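Local structure of SIR4-interacting protein SIF2 (Saccharomyces cerevisiae, 1R5M) at residues N259-I273 against N283-W297. The protein antagonizes telomeric silencing in yeast, belongs to the Set3C corepressor complex and may recruit SIR4 to non-telomeric sites. Residues are numbered along the deposited sequence; the frame is centred on the assembly and turned at random.
Unlike the reference sequence in segment 283-297: Cys284 (reference Ser).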
loop_
_atom_site.group_PDB
_atom_site.type_symbol
_atom_site.label_atom_id
_atom_site.label_comp_id
_atom_site.label_asym_id
_atom_site.label_seq_id
_atom_site.Cartn_x
_atom_site.Cartn_y
_atom_site.Cartn_z
ATOM N N ASN A 259 15.580 10.973 -4.139
ATOM C CA ASN A 259 15.610 11.794 -5.345
ATOM C C ASN A 259 14.594 12.940 -5.283
ATOM O O ASN A 259 14.530 13.773 -6.186
ATOM C CB ASN A 259 15.382 10.941 -6.606
ATOM C CG ASN A 259 14.032 10.253 -6.622
ATOM O OD1 ASN A 259 13.127 10.623 -5.884
ATOM N ND2 ASN A 259 13.889 9.251 -7.487
ATOM N N LYS A 260 13.814 12.976 -4.204
ATOM C CA LYS A 260 12.806 14.012 -3.979
ATOM C C LYS A 260 11.740 14.109 -5.067
ATOM O O LYS A 260 11.257 15.196 -5.389
ATOM C CB LYS A 260 13.485 15.377 -3.810
ATOM C CG LYS A 260 14.543 15.412 -2.718
ATOM C CD LYS A 260 13.964 15.049 -1.357
ATOM C CE LYS A 260 15.023 15.131 -0.266
ATOM N NZ LYS A 260 14.484 14.711 1.058
ATOM N N LEU A 261 11.372 12.966 -5.631
ATOM C CA LEU A 261 10.355 12.938 -6.671
ATOM C C LEU A 261 9.117 12.198 -6.196
ATOM O O LEU A 261 9.206 11.257 -5.410
ATOM C CB LEU A 261 10.889 12.248 -7.928
ATOM C CG LEU A 261 12.089 12.897 -8.623
ATOM C CD1 LEU A 261 12.533 12.019 -9.783
ATOM C CD2 LEU A 261 11.714 14.288 -9.122
ATOM N N LEU A 262 7.964 12.642 -6.683
ATOM C CA LEU A 262 6.691 12.023 -6.347
ATOM C C LEU A 262 6.219 11.177 -7.517
ATOM O O LEU A 262 6.206 11.638 -8.658
ATOM C CB LEU A 262 5.632 13.090 -6.063
ATOM C CG LEU A 262 4.209 12.560 -5.851
ATOM C CD1 LEU A 262 4.136 11.793 -4.533
ATOM C CD2 LEU A 262 3.223 13.719 -5.852
ATOM N N LEU A 263 5.846 9.935 -7.229
ATOM C CA LEU A 263 5.319 9.029 -8.240
ATOM C C LEU A 263 3.811 8.973 -8.032
ATOM O O LEU A 263 3.347 8.795 -6.905
ATOM C CB LEU A 263 5.900 7.620 -8.063
ATOM C CG LEU A 263 5.110 6.474 -8.708
ATOM C CD1 LEU A 263 5.193 6.559 -10.228
ATOM C CD2 LEU A 263 5.675 5.146 -8.227
ATOM N N SER A 264 3.044 9.156 -9.102
ATOM C CA SER A 264 1.594 9.062 -8.996
ATOM C C SER A 264 1.079 8.102 -10.064
ATOM O O SER A 264 1.693 7.946 -11.119
ATOM C CB SER A 264 0.937 10.441 -9.173
ATOM O OG SER A 264 1.191 10.980 -10.461
ATOM N N ALA A 265 -0.023 7.425 -9.762
ATOM C CA ALA A 265 -0.647 6.510 -10.715
ATOM C C ALA A 265 -2.114 6.896 -10.739
ATOM O O ALA A 265 -2.650 7.393 -9.742
ATOM C CB ALA A 265 -0.485 5.064 -10.275
ATOM N N SER A 266 -2.772 6.662 -11.867
ATOM C CA SER A 266 -4.169 7.044 -11.999
ATOM C C SER A 266 -5.018 6.029 -12.747
ATOM O O SER A 266 -4.500 5.142 -13.430
ATOM C CB SER A 266 -4.244 8.394 -12.719
ATOM O OG SER A 266 -5.569 8.716 -13.101
ATOM N N ASP A 267 -6.333 6.164 -12.600
ATOM C CA ASP A 267 -7.266 5.294 -13.296
ATOM C C ASP A 267 -7.116 5.577 -14.785
ATOM O O ASP A 267 -7.545 4.774 -15.617
ATOM C CB ASP A 267 -8.712 5.591 -12.883
ATOM C CG ASP A 267 -9.061 5.047 -11.512
ATOM O OD1 ASP A 267 -8.192 4.441 -10.856
ATOM O OD2 ASP A 267 -10.223 5.229 -11.091
ATOM N N ASP A 268 -6.506 6.715 -15.121
ATOM C CA ASP A 268 -6.322 7.082 -16.522
ATOM C C ASP A 268 -5.282 6.224 -17.232
ATOM O O ASP A 268 -4.986 6.442 -18.408
ATOM C CB ASP A 268 -5.999 8.587 -16.685
ATOM C CG ASP A 268 -4.604 8.981 -16.191
ATOM O OD1 ASP A 268 -3.756 8.105 -15.931
ATOM O OD2 ASP A 268 -4.358 10.205 -16.089
ATOM N N GLY A 269 -4.746 5.239 -16.516
ATOM C CA GLY A 269 -3.776 4.328 -17.097
ATOM C C GLY A 269 -2.349 4.823 -17.232
ATOM O O GLY A 269 -1.540 4.193 -17.914
ATOM N N THR A 270 -2.026 5.933 -16.580
ATOM C CA THR A 270 -0.674 6.465 -16.673
ATOM C C THR A 270 -0.013 6.678 -15.326
ATOM O O THR A 270 -0.674 6.731 -14.286
ATOM C CB THR A 270 -0.634 7.838 -17.375
ATOM O OG1 THR A 270 -1.241 8.826 -16.529
ATOM C CG2 THR A 270 -1.368 7.789 -18.707
ATOM N N LEU A 271 1.308 6.782 -15.374
ATOM C CA LEU A 271 2.111 7.085 -14.203
ATOM C C LEU A 271 2.715 8.441 -14.501
ATOM O O LEU A 271 3.040 8.741 -15.651
ATOM C CB LEU A 271 3.274 6.110 -14.037
ATOM C CG LEU A 271 3.009 4.644 -13.739
ATOM C CD1 LEU A 271 4.347 3.954 -13.520
ATOM C CD2 LEU A 271 2.124 4.510 -12.509
ATOM N N ARG A 272 2.849 9.270 -13.479
ATOM C CA ARG A 272 3.496 10.558 -13.656
ATOM C C ARG A 272 4.538 10.706 -12.554
ATOM O O ARG A 272 4.389 10.152 -11.459
ATOM C CB ARG A 272 2.476 11.704 -13.622
ATOM C CG ARG A 272 1.756 11.902 -14.964
ATOM C CD ARG A 272 0.730 13.031 -14.908
ATOM N NE ARG A 272 -0.034 13.160 -16.152
ATOM C CZ ARG A 272 0.334 13.896 -17.198
ATOM N NH1 ARG A 272 1.464 14.588 -17.172
ATOM N NH2 ARG A 272 -0.441 13.945 -18.277
ATOM N N ILE A 273 5.615 11.416 -12.872
ATOM C CA ILE A 273 6.702 11.668 -11.930
ATOM C C ILE A 273 6.726 13.181 -11.764
ATOM O O ILE A 273 6.773 13.913 -12.755
ATOM C CB ILE A 273 8.067 11.198 -12.493
ATOM C CG1 ILE A 273 8.018 9.703 -12.841
ATOM C CG2 ILE A 273 9.167 11.471 -11.477
ATOM C CD1 ILE A 273 7.764 8.784 -11.660
ATOM N N ASN A 283 7.782 13.412 -15.848
ATOM C CA ASN A 283 7.616 12.250 -16.719
ATOM C C ASN A 283 6.155 11.832 -16.726
ATOM O O ASN A 283 5.425 12.081 -15.767
ATOM C CB ASN A 283 8.426 11.048 -16.218
ATOM C CG ASN A 283 9.917 11.258 -16.312
ATOM O OD1 ASN A 283 10.484 11.341 -17.406
ATOM N ND2 ASN A 283 10.567 11.339 -15.165
ATOM N N CYS A 284 5.735 11.205 -17.819
ATOM C CA CYS A 284 4.380 10.683 -17.945
ATOM C C CYS A 284 4.534 9.415 -18.767
ATOM O O CYS A 284 4.935 9.468 -19.932
ATOM C CB CYS A 284 3.454 11.659 -18.667
ATOM S SG CYS A 284 1.740 11.055 -18.727
ATOM N N PHE A 285 4.234 8.276 -18.152
ATOM C CA PHE A 285 4.369 6.987 -18.818
ATOM C C PHE A 285 3.054 6.358 -19.271
ATOM O O PHE A 285 2.198 6.003 -18.448
ATOM C CB PHE A 285 5.108 5.998 -17.900
ATOM C CG PHE A 285 6.516 6.411 -17.568
ATOM C CD1 PHE A 285 6.890 6.661 -16.249
ATOM C CD2 PHE A 285 7.468 6.550 -18.572
ATOM C CE1 PHE A 285 8.194 7.045 -15.936
ATOM C CE2 PHE A 285 8.773 6.932 -18.269
ATOM C CZ PHE A 285 9.138 7.180 -16.951
ATOM N N TYR A 286 2.912 6.223 -20.589
ATOM C CA TYR A 286 1.742 5.611 -21.214
ATOM C C TYR A 286 2.081 4.165 -21.555
ATOM O O TYR A 286 3.232 3.840 -21.842
ATOM C CB TYR A 286 1.366 6.318 -22.523
ATOM C CG TYR A 286 0.867 7.735 -22.376
ATOM C CD1 TYR A 286 1.749 8.814 -22.432
ATOM C CD2 TYR A 286 -0.488 7.996 -22.182
ATOM C CE1 TYR A 286 1.292 10.124 -22.299
ATOM C CE2 TYR A 286 -0.956 9.298 -22.047
ATOM C CZ TYR A 286 -0.062 10.357 -22.105
ATOM O OH TYR A 286 -0.524 11.644 -21.963
ATOM N N GLY A 287 1.072 3.305 -21.541
ATOM C CA GLY A 287 1.302 1.910 -21.869
ATOM C C GLY A 287 0.207 1.011 -21.344
ATOM O O GLY A 287 -0.321 0.165 -22.075
ATOM N N HIS A 288 -0.132 1.175 -20.071
ATOM C CA HIS A 288 -1.185 0.369 -19.475
ATOM C C HIS A 288 -2.500 0.662 -20.189
ATOM O O HIS A 288 -2.802 1.814 -20.500
ATOM C CB HIS A 288 -1.303 0.673 -17.981
ATOM C CG HIS A 288 -0.267 -0.016 -17.146
ATOM N ND1 HIS A 288 -0.168 -1.390 -17.072
ATOM C CD2 HIS A 288 0.705 0.476 -16.341
ATOM C CE1 HIS A 288 0.819 -1.713 -16.255
ATOM N NE2 HIS A 288 1.365 -0.600 -15.798
ATOM N N SER A 289 -3.273 -0.387 -20.454
ATOM C CA SER A 289 -4.543 -0.238 -21.153
ATOM C C SER A 289 -5.737 -0.157 -20.212
ATOM O O SER A 289 -6.871 0.047 -20.648
ATOM C CB SER A 289 -4.737 -1.392 -22.138
ATOM O OG SER A 289 -4.722 -2.642 -21.471
ATOM N N GLN A 290 -5.482 -0.327 -18.919
ATOM C CA GLN A 290 -6.536 -0.249 -17.918
ATOM C C GLN A 290 -5.971 0.414 -16.667
ATOM O O GLN A 290 -4.777 0.700 -16.595
ATOM C CB GLN A 290 -7.071 -1.643 -17.582
ATOM C CG GLN A 290 -7.546 -2.426 -18.800
ATOM C CD GLN A 290 -8.285 -3.699 -18.434
ATOM O OE1 GLN A 290 -8.424 -4.606 -19.255
ATOM N NE2 GLN A 290 -8.778 -3.767 -17.202
ATOM N N SER A 291 -6.837 0.655 -15.690
ATOM C CA SER A 291 -6.442 1.300 -14.445
ATOM C C SER A 291 -5.228 0.663 -13.784
ATOM O O SER A 291 -5.078 -0.560 -13.770
ATOM C CB SER A 291 -7.610 1.287 -13.458
ATOM O OG SER A 291 -8.727 1.976 -13.989
ATOM N N ILE A 292 -4.362 1.508 -13.237
ATOM C CA ILE A 292 -3.175 1.040 -12.540
ATOM C C ILE A 292 -3.569 0.838 -11.081
ATOM O O ILE A 292 -4.042 1.767 -10.422
ATOM C CB ILE A 292 -2.032 2.069 -12.656
ATOM C CG1 ILE A 292 -1.561 2.134 -14.113
ATOM C CG2 ILE A 292 -0.884 1.688 -11.731
ATOM C CD1 ILE A 292 -0.510 3.184 -14.391
ATOM N N VAL A 293 -3.376 -0.375 -10.574
ATOM C CA VAL A 293 -3.757 -0.686 -9.203
ATOM C C VAL A 293 -2.673 -0.441 -8.162
ATOM O O VAL A 293 -2.979 -0.124 -7.013
ATOM C CB VAL A 293 -4.253 -2.148 -9.089
ATOM C CG1 VAL A 293 -5.455 -2.352 -10.002
ATOM C CG2 VAL A 293 -3.141 -3.115 -9.455
ATOM N N SER A 294 -1.411 -0.577 -8.559
ATOM C CA SER A 294 -0.300 -0.359 -7.638
ATOM C C SER A 294 0.928 0.110 -8.406
ATOM O O SER A 294 1.083 -0.201 -9.585
ATOM C CB SER A 294 0.066 -1.655 -6.900
ATOM O OG SER A 294 -1.060 -2.262 -6.287
ATOM N N ALA A 295 1.795 0.859 -7.731
ATOM C CA ALA A 295 3.036 1.341 -8.328
ATOM C C ALA A 295 4.024 1.647 -7.213
ATOM O O ALA A 295 3.636 2.091 -6.130
ATOM C CB ALA A 295 2.783 2.590 -9.168
ATOM N N SER A 296 5.302 1.408 -7.484
ATOM C CA SER A 296 6.354 1.633 -6.502
ATOM C C SER A 296 7.641 2.108 -7.142
ATOM O O SER A 296 7.882 1.903 -8.334
ATOM C CB SER A 296 6.693 0.331 -5.759
ATOM O OG SER A 296 5.601 -0.185 -5.029
ATOM N N TRP A 297 8.477 2.734 -6.326
ATOM C CA TRP A 297 9.782 3.160 -6.777
ATOM C C TRP A 297 10.661 1.921 -6.736
ATOM O O TRP A 297 10.497 1.059 -5.869
ATOM C CB TRP A 297 10.380 4.206 -5.830
ATOM C CG TRP A 297 9.866 5.569 -6.059
ATOM C CD1 TRP A 297 8.868 6.200 -5.376
ATOM C CD2 TRP A 297 10.290 6.468 -7.081
ATOM N NE1 TRP A 297 8.643 7.444 -5.914
ATOM C CE2 TRP A 297 9.502 7.634 -6.965
ATOM C CE3 TRP A 297 11.261 6.403 -8.089
ATOM C CZ2 TRP A 297 9.654 8.729 -7.822
ATOM C CZ3 TRP A 297 11.414 7.492 -8.943
ATOM C CH2 TRP A 297 10.611 8.641 -8.802
HETATM O O HOH W 1 -10.119 3.317 -15.814
HETATM O O HOH W 2 0.992 3.291 -18.225
HETATM O O HOH W 3 -1.642 4.244 -21.019
#
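Asn259 and Leu261 meet Trp297 where two blades of a WD40 beta-propeller pack together, a worked example of how one chain closes a blade and at once begins the next. The amide plane of Asn259 is turned 67° from the indole, with ND2 3.4 Å from Trp297 CZ3 and hydrogen-bonded to Asp300 O; its OD1 accepts from Leu261 N in an Asx turn. Leu261 crosses the indole side chain at about a right angle, its CB resting on Trp297 CZ2 and CH2, while Leu263 brings CB to 3.5 Å from Trp297 NE1, whose polar partner is Glu254, and lays CD2 over a face of the ring, reaching Ala295 CB. Ala265 CB then meets Ile292 CG2 at 3.7 Å, and a water joins Asp267 O to Ser291 OG. At the type I turn from Ser266 to Gly269, a second water donates to Gly269 O and Phe285 O and accepts from His288 N. Asp268 OD1, gripped by Thr270 N and OG1 from the same face of its carboxylate, fixes the exit from this turn. Leu271 pairs with the outermost strand of its own blade, Phe285 N reaching Leu271 O at 2.8 Å, yet presses CD2 tightly on Ile292 CD1, 3.5 Å away, in the next blade. Arg272 lays its guanidinium, bonded through NH1 to Ser281, alongside the outer strand: Cys284 SG, swung anti to its own backbone N (chi1 -176°), sits over the centre of one face, 3.5 Å from Arg272 CZ.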